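Glucuronoarabinoxylan endo-1,4-beta-xylanase (Clostridium papyrosolvens, PDB 4FMV) cleaves internal beta-1,4 linkages of xylan, this chain being the glycoside hydrolase family 30 part of a longer protein that also has carbohydrate-binding and dockerin modules. Local coordinates at residues A[46-51]-A[133-138]; A[56-61]-A[92-97]; A[64-69]-A[121-126]; A[71-76]-A[126-131]. All coordinates share one frame; numbering follows the deposited sequence.

The four contacts join neighbouring strands of a (beta/alpha)8 barrel to helices 67-78 and 114-130 outside them. Contact 1 lies on the strand layer, and contacts 3 and 4 follow those helices as they pack together; their centres are about 8 Å apart, and about 9 Å and 8 Å from that of contact 1. Contact 2 joins the loops beyond the strands, its centre about 13 Å from that of contact 3 and about 19 Å from that of contact 1. It touches contact 3 where W58 meets W66 and A123. R47, in contact 1, forms salt bridges with E177 and E232, near the C-terminal ends of their strands, where such barrels usually carry the active site.

Contact 1: residues A[46-51]-A[133-138]; sequences LRLRIE and VDLYAI
The backbones at I50 and I138 approach no closer than 9.4 Å between their CA atoms, because strands 45-49 and 137-139 are not neighbours: strand 82-86 runs between them, parallel to both. Side chains alone bridge this gap. I50 reaches with CD1, which lies 3.6 Å from I138 CD1 and 3.8 Å from I138 CG1, and the two branches cross at about a right angle. In I138 the CG1 branch is anti to the backbone N (chi1 -166°), which carries CD1 across to its partner. A second, looser meeting joins L48 CD1 to L135 CD2 at 4.2 Å, both leucines also resting on V83 of the intervening strand. Branched aliphatic residues suit this place because it is buried and only methyl and methylene groups meet. Y120 and Y124 of helix 114-130 cover I50, and L48 touches Y124 and M128 of the same helix. Farther along, R49 grips E51 end-on, NH1 to OE1 and NH2 to OE2, each at 2.9 Å and each from above the carboxylate plane. The apolar residues L48, I50, L135 and I138 belong to the layer between strands and helices that is characteristic of a (beta/alpha)8 barrel.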
# COMPACT_ATOMS: atom_id res chain seq x y z
N LEU A 46 3.32 5.35 -5.37
CA LEU A 46 2.70 4.94 -6.63
C LEU A 46 3.25 3.59 -7.05
O LEU A 46 4.46 3.35 -7.02
CB LEU A 46 3.01 5.96 -7.75
CG LEU A 46 2.47 5.58 -9.13
CD1 LEU A 46 0.92 5.53 -9.17
CD2 LEU A 46 2.97 6.55 -10.17
N ARG A 47 2.34 2.70 -7.46
CA ARG A 47 2.70 1.38 -7.97
C ARG A 47 2.51 1.34 -9.49
O ARG A 47 1.39 1.51 -9.99
CB ARG A 47 1.80 0.31 -7.32
CG ARG A 47 2.08 -1.13 -7.76
CD ARG A 47 1.06 -2.09 -7.15
NE ARG A 47 1.37 -3.51 -7.43
CZ ARG A 47 0.45 -4.43 -7.73
NH1 ARG A 47 -0.81 -4.07 -7.80
NH2 ARG A 47 0.81 -5.71 -7.93
N LEU A 48 3.60 1.05 -10.21
CA LEU A 48 3.61 0.85 -11.66
C LEU A 48 3.43 -0.64 -12.00
O LEU A 48 3.79 -1.52 -11.21
CB LEU A 48 4.93 1.31 -12.26
CG LEU A 48 5.53 2.63 -11.81
CD1 LEU A 48 6.92 2.79 -12.41
CD2 LEU A 48 4.62 3.79 -12.22
N ARG A 49 2.80 -0.91 -13.13
CA ARG A 49 2.83 -2.26 -13.68
C ARG A 49 3.90 -2.30 -14.77
O ARG A 49 3.92 -1.43 -15.65
CB ARG A 49 1.48 -2.65 -14.26
CG ARG A 49 1.55 -3.92 -15.12
CD ARG A 49 0.20 -4.30 -15.70
NE ARG A 49 0.37 -5.11 -16.90
CZ ARG A 49 0.66 -4.59 -18.10
NH1 ARG A 49 0.80 -3.27 -18.24
NH2 ARG A 49 0.81 -5.38 -19.16
N ILE A 50 4.77 -3.31 -14.72
CA ILE A 50 5.83 -3.48 -15.72
C ILE A 50 5.24 -4.12 -16.98
O ILE A 50 4.81 -5.29 -16.96
CB ILE A 50 6.94 -4.41 -15.16
CG1 ILE A 50 7.52 -3.84 -13.86
CG2 ILE A 50 8.05 -4.63 -16.18
CD1 ILE A 50 8.59 -4.75 -13.21
N GLU A 51 5.33 -3.42 -18.10
CA GLU A 51 4.57 -3.85 -19.28
C GLU A 51 5.36 -4.85 -20.13
O GLU A 51 6.31 -4.48 -20.81
CB GLU A 51 4.22 -2.60 -20.11
CG GLU A 51 3.63 -2.89 -21.47
CD GLU A 51 2.28 -3.58 -21.38
OE1 GLU A 51 1.27 -2.91 -21.05
OE2 GLU A 51 2.23 -4.80 -21.62
N VAL A 133 13.94 8.74 -12.38
CA VAL A 133 13.14 8.15 -11.31
C VAL A 133 13.95 7.04 -10.65
O VAL A 133 14.33 6.06 -11.30
CB VAL A 133 11.80 7.59 -11.87
CG1 VAL A 133 11.04 6.76 -10.82
CG2 VAL A 133 10.94 8.72 -12.42
N ASP A 134 14.25 7.17 -9.36
CA ASP A 134 14.94 6.08 -8.70
C ASP A 134 13.86 5.20 -8.08
O ASP A 134 13.25 5.57 -7.06
CB ASP A 134 15.92 6.61 -7.64
CG ASP A 134 17.13 7.35 -8.25
OD1 ASP A 134 17.51 7.04 -9.40
OD2 ASP A 134 17.71 8.24 -7.57
N LEU A 135 13.65 4.03 -8.66
CA LEU A 135 12.59 3.13 -8.18
C LEU A 135 12.88 2.74 -6.74
O LEU A 135 14.00 2.34 -6.43
CB LEU A 135 12.55 1.85 -8.99
CG LEU A 135 11.70 1.73 -10.23
CD1 LEU A 135 11.65 0.23 -10.60
CD2 LEU A 135 10.30 2.32 -10.02
N TYR A 136 11.86 2.81 -5.89
CA TYR A 136 12.04 2.42 -4.49
C TYR A 136 12.25 0.92 -4.36
O TYR A 136 13.10 0.47 -3.60
CB TYR A 136 10.85 2.88 -3.62
CG TYR A 136 11.14 2.75 -2.14
CD1 TYR A 136 11.73 3.79 -1.45
CD2 TYR A 136 10.84 1.58 -1.45
CE1 TYR A 136 12.02 3.69 -0.10
CE2 TYR A 136 11.13 1.47 -0.10
CZ TYR A 136 11.71 2.52 0.56
OH TYR A 136 12.00 2.41 1.88
N ALA A 137 11.45 0.14 -5.08
CA ALA A 137 11.53 -1.32 -5.03
C ALA A 137 10.92 -1.91 -6.30
O ALA A 137 10.14 -1.24 -7.00
CB ALA A 137 10.77 -1.86 -3.80
N ILE A 138 11.28 -3.15 -6.60
CA ILE A 138 10.70 -3.86 -7.72
C ILE A 138 10.31 -5.27 -7.28
O ILE A 138 11.06 -5.91 -6.53
CB ILE A 138 11.67 -3.88 -8.93
CG1 ILE A 138 10.94 -4.33 -10.21
CG2 ILE A 138 12.92 -4.75 -8.61
CD1 ILE A 138 11.69 -3.93 -11.51

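Contact 2: residues A[56-61]-A[92-97]; sequences DAWKTG and ASMQEN
D56 and S93 join the loop after strand 45-49 of the (beta/alpha)8 barrel to the short 3-10 turn ahead of strand 95-100. S93 OG donates to D56 OD1 over 2.6 Å, a short bond that uses the syn lone pair of the carboxylate oxygen. OD1 also accepts from a water, at 2.9 Å, and that water in turn accepts from S93 N at 3.0 Å. One carboxylate oxygen is therefore linked to both the hydroxyl and the backbone amide of the same serine, a small residue with two donors close together. The apolar half of the contact lies between W58 and M94, where the ring atom CZ2 is 3.8 Å from the methyl CE; the approach is oblique to the ring. M94 gets there by an extended chain (chi2 -165°), and its flexible thioether can follow the outline of the large indole.

The second shell fixes these groups. Y120 packs edge-to-face with W58, and Y120 and E116 of helix 114-130 touch M94 as well. Backbone pairing of M94 with R110 and of E96 with R108 ties this end to the hairpin of strands 95-100 and 103-109. Within 56-61, K59 N bonds to D56 O at 2.9 Å, holding the turn that presents the aspartate. The extended side chain of K59 runs across one face of the W58 ring, with the amine in a salt bridge to E116 and the aliphatic carbon CG lying 3.5 Å above the centre of the indole.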
# COMPACT_ATOMS: atom_id res chain seq x y z
N ASP A 56 10.83 -8.77 -26.41
CA ASP A 56 12.28 -8.84 -26.26
C ASP A 56 12.98 -7.51 -26.55
O ASP A 56 14.22 -7.43 -26.47
CB ASP A 56 12.88 -9.92 -27.16
CG ASP A 56 12.38 -11.31 -26.81
OD1 ASP A 56 11.87 -11.51 -25.69
OD2 ASP A 56 12.47 -12.20 -27.68
N ALA A 57 12.20 -6.48 -26.88
CA ALA A 57 12.77 -5.21 -27.35
C ALA A 57 13.59 -4.53 -26.25
O ALA A 57 14.42 -3.66 -26.53
CB ALA A 57 11.67 -4.28 -27.87
N TRP A 58 13.36 -4.94 -25.00
CA TRP A 58 14.16 -4.41 -23.90
C TRP A 58 15.64 -4.74 -24.06
O TRP A 58 16.50 -4.00 -23.57
CB TRP A 58 13.67 -4.92 -22.56
CG TRP A 58 13.86 -6.37 -22.35
CD1 TRP A 58 13.00 -7.37 -22.73
CD2 TRP A 58 14.95 -7.02 -21.68
NE1 TRP A 58 13.51 -8.59 -22.36
CE2 TRP A 58 14.70 -8.40 -21.72
CE3 TRP A 58 16.13 -6.56 -21.08
CZ2 TRP A 58 15.58 -9.34 -21.15
CZ3 TRP A 58 17.00 -7.49 -20.53
CH2 TRP A 58 16.71 -8.87 -20.56
N LYS A 59 15.95 -5.85 -24.73
CA LYS A 59 17.33 -6.25 -24.94
C LYS A 59 18.07 -5.29 -25.88
O LYS A 59 19.28 -5.13 -25.77
CB LYS A 59 17.41 -7.67 -25.50
CG LYS A 59 16.72 -8.72 -24.63
CD LYS A 59 17.12 -10.12 -25.11
CE LYS A 59 16.39 -11.23 -24.36
NZ LYS A 59 16.94 -12.55 -24.80
N THR A 60 17.33 -4.67 -26.80
CA THR A 60 17.93 -3.70 -27.73
C THR A 60 17.76 -2.24 -27.29
O THR A 60 18.15 -1.35 -28.01
CB THR A 60 17.43 -3.86 -29.18
OG1 THR A 60 16.02 -3.58 -29.25
CG2 THR A 60 17.71 -5.26 -29.69
N GLY A 61 17.15 -2.02 -26.12
CA GLY A 61 17.06 -0.70 -25.55
C GLY A 61 15.95 0.17 -26.13
O GLY A 61 16.02 1.41 -26.06
N ALA A 92 6.90 -12.89 -23.20
CA ALA A 92 6.38 -14.17 -23.65
C ALA A 92 7.49 -15.19 -23.90
O ALA A 92 7.30 -16.38 -23.63
CB ALA A 92 5.55 -13.99 -24.92
N SER A 93 8.66 -14.74 -24.38
CA SER A 93 9.74 -15.66 -24.74
C SER A 93 10.38 -16.34 -23.53
O SER A 93 11.13 -17.30 -23.70
CB SER A 93 10.83 -14.95 -25.57
OG SER A 93 11.51 -13.94 -24.83
N MET A 94 10.12 -15.82 -22.33
CA MET A 94 10.65 -16.45 -21.11
C MET A 94 9.70 -17.46 -20.46
O MET A 94 10.10 -18.17 -19.52
CB MET A 94 10.96 -15.38 -20.07
CG MET A 94 11.90 -14.26 -20.52
SD MET A 94 12.48 -13.40 -19.04
CE MET A 94 13.21 -11.93 -19.79
N GLN A 95 8.45 -17.48 -20.91
CA GLN A 95 7.41 -18.38 -20.40
C GLN A 95 7.39 -19.79 -20.99
O GLN A 95 7.87 -20.03 -22.09
CB GLN A 95 6.03 -17.76 -20.58
CG GLN A 95 5.80 -16.51 -19.75
CD GLN A 95 4.45 -15.91 -20.06
OE1 GLN A 95 4.17 -15.57 -21.21
NE2 GLN A 95 3.60 -15.80 -19.05
N GLU A 96 6.83 -20.73 -20.24
CA GLU A 96 6.49 -22.02 -20.81
C GLU A 96 5.20 -22.49 -20.19
O GLU A 96 4.88 -22.10 -19.07
CB GLU A 96 7.59 -23.05 -20.54
CG GLU A 96 7.79 -23.31 -19.06
CD GLU A 96 8.92 -24.28 -18.79
OE1 GLU A 96 9.14 -24.59 -17.61
OE2 GLU A 96 9.59 -24.71 -19.76
N ASN A 97 4.48 -23.34 -20.91
CA ASN A 97 3.33 -24.03 -20.35
C ASN A 97 3.80 -25.14 -19.45
O ASN A 97 4.89 -25.67 -19.64
CB ASN A 97 2.47 -24.65 -21.45
CG ASN A 97 1.65 -23.62 -22.18
OD1 ASN A 97 0.71 -23.05 -21.62
ND2 ASN A 97 2.01 -23.37 -23.43
O HOH W 1 9.05 -11.97 -25.58

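Contact 3: residues A[64-69]-A[121-126]; sequences SKWSPE and LNAYVK
W66 and Y124 form the tight part of this contact, a T-shaped (edge-to-face) pair in which the tyrosine offers its edge to one face of the indole. The planes stand at 70°, and the centroids of the six-membered indole ring and the phenol ring are 4.7 Å apart. Y124 CD1 sits deepest, 3.4 Å from W66 CD2, with CE1 of the same ring beside it. Y124 CG is anti to the backbone N (chi1 -160°), a torsion that swings the ring from its helix toward the tryptophan. A wide aromatic face suits this place because it can receive a whole ring edge. The indole is anchored by NE1, which bonds to E51 O. Beyond it, Y124 OH touches the aliphatic CB of E69 at 3.5 Å; the glutamate chain then bends away (chi2 -76°), taking its carboxylate to S23 OG, R49 N and N72 ND2.

Toward A123 the fit is looser: W66 CZ3 lies 4.5 Å from A123 CB, and the A123 carbonyl oxygen comes near the ring edge at 3.8 Å. S64 and K65, just ahead of W66, are exposed to solvent. Helix 67-78 starts directly after W66 and passes beside helix 114-130, whose Y127 also touches W66, whose A123 packs against W58, and whose L121 and V125 face I138 of strand 137-139.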
# COMPACT_ATOMS: atom_id res chain seq x y z
N SER A 64 10.10 2.39 -25.40
CA SER A 64 8.91 3.23 -25.60
C SER A 64 7.66 2.67 -24.91
O SER A 64 6.82 3.43 -24.44
CB SER A 64 8.65 3.50 -27.09
OG SER A 64 8.38 2.30 -27.80
N LYS A 65 7.53 1.35 -24.82
CA LYS A 65 6.31 0.78 -24.25
C LYS A 65 6.26 0.92 -22.74
O LYS A 65 5.21 0.67 -22.10
CB LYS A 65 6.14 -0.68 -24.66
CG LYS A 65 5.69 -0.80 -26.11
CD LYS A 65 5.11 -2.17 -26.37
CE LYS A 65 4.93 -2.43 -27.86
NZ LYS A 65 4.54 -3.86 -28.03
N TRP A 66 7.39 1.32 -22.18
CA TRP A 66 7.52 1.64 -20.76
C TRP A 66 7.36 3.14 -20.45
O TRP A 66 7.40 3.56 -19.29
CB TRP A 66 8.88 1.15 -20.27
CG TRP A 66 8.96 -0.36 -20.21
CD1 TRP A 66 7.94 -1.24 -20.41
CD2 TRP A 66 10.12 -1.15 -19.92
NE1 TRP A 66 8.40 -2.54 -20.25
CE2 TRP A 66 9.73 -2.50 -19.95
CE3 TRP A 66 11.45 -0.84 -19.63
CZ2 TRP A 66 10.63 -3.55 -19.71
CZ3 TRP A 66 12.34 -1.87 -19.38
CH2 TRP A 66 11.92 -3.22 -19.43
N SER A 67 7.20 3.95 -21.50
CA SER A 67 7.09 5.39 -21.34
C SER A 67 5.83 5.89 -20.60
O SER A 67 5.89 6.91 -19.92
CB SER A 67 7.27 6.14 -22.67
OG SER A 67 6.29 5.75 -23.60
N PRO A 68 4.67 5.24 -20.80
CA PRO A 68 3.49 5.70 -20.05
C PRO A 68 3.71 5.61 -18.53
O PRO A 68 3.34 6.53 -17.81
CB PRO A 68 2.39 4.72 -20.50
CG PRO A 68 2.80 4.33 -21.90
CD PRO A 68 4.31 4.21 -21.79
N GLU A 69 4.30 4.53 -18.05
CA GLU A 69 4.50 4.37 -16.63
C GLU A 69 5.65 5.25 -16.14
O GLU A 69 5.62 5.73 -15.01
CB GLU A 69 4.72 2.90 -16.26
CG GLU A 69 3.45 2.02 -16.36
CD GLU A 69 2.49 2.23 -15.21
OE1 GLU A 69 1.80 1.26 -14.82
OE2 GLU A 69 2.42 3.37 -14.69
N LEU A 121 14.21 -7.37 -15.17
CA LEU A 121 13.87 -6.52 -14.04
C LEU A 121 14.91 -5.40 -13.88
O LEU A 121 14.55 -4.24 -13.63
CB LEU A 121 13.75 -7.34 -12.75
CG LEU A 121 12.55 -8.30 -12.75
CD1 LEU A 121 12.43 -8.99 -11.40
CD2 LEU A 121 11.26 -7.53 -13.07
N ASN A 122 16.18 -5.74 -14.00
CA ASN A 122 17.22 -4.72 -13.91
C ASN A 122 17.10 -3.67 -15.02
O ASN A 122 17.44 -2.52 -14.84
CB ASN A 122 18.62 -5.34 -13.94
CG ASN A 122 19.13 -5.67 -12.56
OD1 ASN A 122 18.71 -5.07 -11.57
ND2 ASN A 122 20.06 -6.62 -12.48
N ALA A 123 16.60 -4.07 -16.18
CA ALA A 123 16.51 -3.12 -17.28
C ALA A 123 15.40 -2.09 -17.03
O ALA A 123 15.50 -0.93 -17.44
CB ALA A 123 16.31 -3.85 -18.64
N TYR A 124 14.34 -2.52 -16.35
CA TYR A 124 13.26 -1.62 -15.94
C TYR A 124 13.77 -0.62 -14.92
O TYR A 124 13.54 0.58 -15.05
CB TYR A 124 12.09 -2.41 -15.37
CG TYR A 124 10.79 -1.63 -15.37
CD1 TYR A 124 10.02 -1.53 -16.52
CD2 TYR A 124 10.33 -0.99 -14.22
CE1 TYR A 124 8.82 -0.83 -16.54
CE2 TYR A 124 9.13 -0.27 -14.23
CZ TYR A 124 8.37 -0.20 -15.39
OH TYR A 124 7.17 0.51 -15.43
N VAL A 125 14.45 -1.11 -13.90
CA VAL A 125 15.09 -0.22 -12.94
C VAL A 125 16.02 0.80 -13.63
O VAL A 125 16.00 1.98 -13.29
CB VAL A 125 15.89 -1.05 -11.94
CG1 VAL A 125 16.61 -0.14 -10.92
CG2 VAL A 125 14.96 -2.06 -11.24
N LYS A 126 16.84 0.35 -14.58
CA LYS A 126 17.80 1.26 -15.20
C LYS A 126 17.11 2.28 -16.11
O LYS A 126 17.46 3.46 -16.10
CB LYS A 126 18.91 0.50 -15.93
CG LYS A 126 19.95 1.40 -16.62
CD LYS A 126 20.93 0.55 -17.45
CE LYS A 126 22.11 1.36 -18.02
NZ LYS A 126 21.70 2.37 -19.03

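Contact 4: residues A[71-76]-A[126-131]; sequences ANAKKA and KYMKDN
N131, which meets K74 of the neighbouring helix, turns the edge of its flat amide back to its own chain: ND2 donates to Y127 O at 2.9 Å with a nearly straight bond of 172°, and the acceptor lies in the amide plane. The same oxygen also takes N131 N, at 3.2 Å, from the opposite face of the carbonyl plane, so two donors grip it. The ring of Y127, which does not touch 71-76, meets the ring of F63 with planes at about 35° and touches L70. Asparagine suits a helix end because its amide can bond to a carbonyl of the last turn, and N131 is the first residue to leave the helix.

Across the contact, K74 lies alongside this end. Its chain is extended beyond CG (chi2 -177°), which takes CE to 3.2 Å from the backbone oxygen N131 O, while NZ stays at 3.8 Å from that atom. A lysine is apt here, since its methylenes pack while its amine stays at the exposed surface, where the C-terminal end of a helix may favour a positive charge. Deeper in, A73 CB faces M128 SD at 4.3 Å; the alanine methyl offers a small apolar surface to the sulfur, and M128, bent at chi2, brings SD toward it. On the solvent side, K126 NZ bonds to D130 OD2 at 2.7 Å, one helical turn on.

Helices 67-78 and 114-130 pack side by side over the strands, A76 and N72 touching L46 of strand 45-49, while A76 and K75 also reach helix 31-40.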
# COMPACT_ATOMS: atom_id res chain seq x y z
N ALA A 71 6.03 8.28 -17.26
CA ALA A 71 5.37 9.56 -17.09
C ALA A 71 4.59 9.60 -15.77
O ALA A 71 4.59 10.61 -15.06
CB ALA A 71 4.46 9.87 -18.31
N ASN A 72 3.92 8.50 -15.45
CA ASN A 72 3.18 8.37 -14.20
C ASN A 72 4.13 8.51 -13.01
O ASN A 72 3.87 9.27 -12.08
CB ASN A 72 2.43 7.04 -14.17
CG ASN A 72 1.34 6.97 -15.24
OD1 ASN A 72 0.79 8.00 -15.63
ND2 ASN A 72 1.04 5.76 -15.73
N ALA A 73 5.24 7.79 -13.08
CA ALA A 73 6.29 7.85 -12.07
C ALA A 73 6.80 9.26 -11.86
O ALA A 73 6.98 9.71 -10.73
CB ALA A 73 7.44 6.91 -12.47
N LYS A 74 7.05 9.99 -12.96
CA LYS A 74 7.55 11.35 -12.83
C LYS A 74 6.55 12.27 -12.13
O LYS A 74 6.95 13.14 -11.35
CB LYS A 74 7.96 11.93 -14.18
CG LYS A 74 9.23 11.32 -14.80
CD LYS A 74 9.58 12.03 -16.11
CE LYS A 74 10.90 11.57 -16.72
NZ LYS A 74 11.30 12.44 -17.90
N LYS A 75 5.26 12.10 -12.41
CA LYS A 75 4.25 12.94 -11.75
C LYS A 75 4.16 12.66 -10.25
O LYS A 75 4.07 13.59 -9.43
CB LYS A 75 2.88 12.81 -12.43
CG LYS A 75 2.84 13.46 -13.82
CD LYS A 75 1.52 13.22 -14.50
CE LYS A 75 1.51 13.79 -15.94
NZ LYS A 75 2.47 13.09 -16.82
N ALA A 76 4.18 11.38 -9.89
CA ALA A 76 4.15 10.99 -8.48
C ALA A 76 5.39 11.51 -7.76
O ALA A 76 5.28 12.08 -6.68
CB ALA A 76 4.01 9.45 -8.33
N LYS A 126 16.84 0.35 -14.58
CA LYS A 126 17.80 1.26 -15.20
C LYS A 126 17.11 2.28 -16.11
O LYS A 126 17.46 3.46 -16.10
CB LYS A 126 18.91 0.50 -15.93
CG LYS A 126 19.95 1.40 -16.62
CD LYS A 126 20.93 0.55 -17.45
CE LYS A 126 22.11 1.36 -18.02
NZ LYS A 126 21.70 2.37 -19.03
N TYR A 127 16.12 1.84 -16.87
CA TYR A 127 15.32 2.79 -17.67
C TYR A 127 14.74 3.90 -16.79
O TYR A 127 14.80 5.09 -17.12
CB TYR A 127 14.19 2.04 -18.37
CG TYR A 127 13.18 2.93 -19.04
CD1 TYR A 127 13.54 3.77 -20.10
CD2 TYR A 127 11.84 2.94 -18.63
CE1 TYR A 127 12.61 4.58 -20.74
CE2 TYR A 127 10.90 3.77 -19.27
CZ TYR A 127 11.30 4.58 -20.32
OH TYR A 127 10.39 5.40 -20.95
N MET A 128 14.15 3.51 -15.66
CA MET A 128 13.64 4.51 -14.74
C MET A 128 14.76 5.43 -14.23
O MET A 128 14.62 6.67 -14.20
CB MET A 128 12.91 3.83 -13.58
CG MET A 128 11.63 3.15 -14.00
SD MET A 128 10.35 4.35 -14.40
CE MET A 128 9.25 3.34 -15.39
N LYS A 129 15.87 4.82 -13.82
CA LYS A 129 17.01 5.60 -13.31
C LYS A 129 17.57 6.60 -14.34
O LYS A 129 17.90 7.74 -14.00
CB LYS A 129 18.13 4.69 -12.85
CG LYS A 129 19.36 5.43 -12.35
CD LYS A 129 20.38 4.47 -11.75
CE LYS A 129 21.58 5.22 -11.18
NZ LYS A 129 21.17 6.19 -10.13
N ASP A 130 17.70 6.16 -15.58
CA ASP A 130 18.28 6.99 -16.63
C ASP A 130 17.35 8.16 -16.95
O ASP A 130 17.75 9.19 -17.52
CB ASP A 130 18.51 6.16 -17.90
CG ASP A 130 19.65 5.18 -17.77
OD1 ASP A 130 20.43 5.29 -16.79
OD2 ASP A 130 19.79 4.30 -18.65
N ASN A 131 16.08 7.95 -16.66
CA ASN A 131 15.04 8.96 -16.85
C ASN A 131 14.66 9.78 -15.62
O ASN A 131 13.63 10.44 -15.62
CB ASN A 131 13.84 8.39 -17.61
CG ASN A 131 14.18 8.13 -19.06
OD1 ASN A 131 14.09 9.02 -19.90
ND2 ASN A 131 14.63 6.91 -19.35